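Local structure of chromatin structure-remodeling complex subunit RSC2 (4BB7) at residues Pro70-His75 with Asp198-Val203. The protein forms part of the ATP-dependent RSC chromatin-remodelling complex, which repositions nucleosomes, and this piece carries its histone H3-binding BAH domain. Numbering follows the deposited sequence.
Sequences PEQTVH and DAPPLV
The side-chain amide of Gln72 presents one flat face to Pro200, whose CB sits over the nitrogen end, 3.7 Å from Gln72 NE2. With CG anti to its own carbonyl carbon (chi1 -69°) and the chain extended beyond, Gln72 runs alongside the Pro200 ring in the same sense. Its CG passes Pro201 O at 3.8 Å, while its OE1 turns to the backbone NH of Arg69. An alanine here would remove the amide, which would probably open a gap beside Pro200 and cost the Arg69 NH its acceptor. The ring of Pro201 takes the backbone carbonyl of Gln72 obliquely at its CG corner, with Gln72 O 3.6 Å from Pro201 CG. One residue earlier, Glu71 O receives a CA-H...O contact from Val203 CA at 3.6 Å, and Val203 CG2 packs on the same oxygen. No conventional hydrogen bond joins the two segments. The 3-10 turn is tied from within: Pro70 O accepts both Thr73 N and, in the carbonyl plane, Thr73 OG1 at 2.8 Å; that hydroxyl also takes His75 ND1. Beyond Val203, Gly204 shares a backbone hydrogen bond with Glu71, and Ala205 one with His75. The contact thus lays the long loop between strands 166-172 and 206-207 against the BAH-domain turn joining strands 60-68 and 75-76, with Tyr68 of strand 60-68 packing against Pro200, Pro201 and Thr73.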
# COMPACT_ATOMS: atom_id res chain seq x y z
N PRO A 70 -15.96 15.82 -12.11
CA PRO A 70 -15.55 16.57 -13.31
C PRO A 70 -14.42 17.57 -13.03
O PRO A 70 -13.42 17.58 -13.75
CB PRO A 70 -16.83 17.32 -13.70
CG PRO A 70 -17.94 16.45 -13.19
CD PRO A 70 -17.43 15.86 -11.91
N GLU A 71 -14.58 18.39 -12.00
CA GLU A 71 -13.59 19.41 -11.68
C GLU A 71 -12.22 18.81 -11.41
O GLU A 71 -11.21 19.53 -11.38
CB GLU A 71 -14.04 20.23 -10.47
CG GLU A 71 -14.24 19.42 -9.20
CD GLU A 71 -15.69 18.97 -9.01
OE1 GLU A 71 -16.44 18.89 -10.00
OE2 GLU A 71 -16.07 18.70 -7.84
N GLN A 72 -12.17 17.50 -11.23
CA GLN A 72 -10.92 16.82 -10.89
C GLN A 72 -10.24 16.19 -12.10
O GLN A 72 -9.19 15.56 -11.96
CB GLN A 72 -11.17 15.76 -9.81
CG GLN A 72 -11.52 16.34 -8.44
CD GLN A 72 -12.01 15.29 -7.47
OE1 GLN A 72 -12.64 14.30 -7.86
NE2 GLN A 72 -11.73 15.50 -6.19
N THR A 73 -10.82 16.37 -13.28
CA THR A 73 -10.26 15.77 -14.49
C THR A 73 -9.76 16.79 -15.50
O THR A 73 -10.04 17.99 -15.41
CB THR A 73 -11.28 14.86 -15.20
OG1 THR A 73 -12.47 15.60 -15.49
CG2 THR A 73 -11.64 13.66 -14.33
N VAL A 74 -9.00 16.31 -16.48
CA VAL A 74 -8.59 17.11 -17.61
C VAL A 74 -9.49 16.78 -18.79
O VAL A 74 -9.59 15.62 -19.19
CB VAL A 74 -7.12 16.84 -17.98
CG1 VAL A 74 -6.74 17.61 -19.23
CG2 VAL A 74 -6.20 17.20 -16.82
N HIS A 75 -10.15 17.79 -19.34
CA HIS A 75 -11.10 17.58 -20.43
C HIS A 75 -11.32 18.83 -21.28
O HIS A 75 -11.07 19.96 -20.83
CB HIS A 75 -12.44 17.12 -19.86
CG HIS A 75 -13.02 18.06 -18.85
ND1 HIS A 75 -12.75 17.95 -17.50
CD2 HIS A 75 -13.83 19.13 -18.99
CE1 HIS A 75 -13.39 18.91 -16.85
NE2 HIS A 75 -14.05 19.63 -17.73
N ASP A 198 -2.08 11.89 -1.27
CA ASP A 198 -3.03 10.97 -0.64
C ASP A 198 -4.45 11.37 -1.01
O ASP A 198 -5.39 11.07 -0.27
CB ASP A 198 -2.89 11.01 0.88
CG ASP A 198 -1.45 10.87 1.34
OD1 ASP A 198 -0.66 10.22 0.62
OD2 ASP A 198 -1.12 11.42 2.41
N ALA A 199 -4.61 12.05 -2.14
CA ALA A 199 -5.91 12.56 -2.55
C ALA A 199 -5.97 12.81 -4.05
O ALA A 199 -4.94 13.01 -4.69
CB ALA A 199 -6.23 13.84 -1.79
N PRO A 200 -7.18 12.81 -4.62
CA PRO A 200 -7.36 13.16 -6.03
C PRO A 200 -6.83 14.56 -6.29
O PRO A 200 -6.53 15.27 -5.34
CB PRO A 200 -8.89 13.14 -6.20
CG PRO A 200 -9.38 12.25 -5.11
CD PRO A 200 -8.46 12.49 -3.96
N PRO A 201 -6.70 14.95 -7.57
CA PRO A 201 -6.14 16.27 -7.90
C PRO A 201 -6.92 17.40 -7.23
O PRO A 201 -8.13 17.28 -7.04
CB PRO A 201 -6.31 16.35 -9.42
CG PRO A 201 -6.38 14.93 -9.87
CD PRO A 201 -7.10 14.21 -8.78
N LEU A 202 -6.23 18.48 -6.87
CA LEU A 202 -6.89 19.65 -6.31
C LEU A 202 -7.83 20.28 -7.34
O LEU A 202 -8.88 20.82 -6.99
CB LEU A 202 -5.86 20.67 -5.83
CG LEU A 202 -6.42 21.92 -5.13
CD1 LEU A 202 -7.22 21.54 -3.89
CD2 LEU A 202 -5.30 22.88 -4.77
N VAL A 203 -7.44 20.21 -8.61
CA VAL A 203 -8.27 20.70 -9.70
C VAL A 203 -7.70 20.28 -11.05
O VAL A 203 -6.48 20.24 -11.22
CB VAL A 203 -8.43 22.24 -9.65
CG1 VAL A 203 -7.09 22.92 -9.83
CG2 VAL A 203 -9.41 22.71 -10.72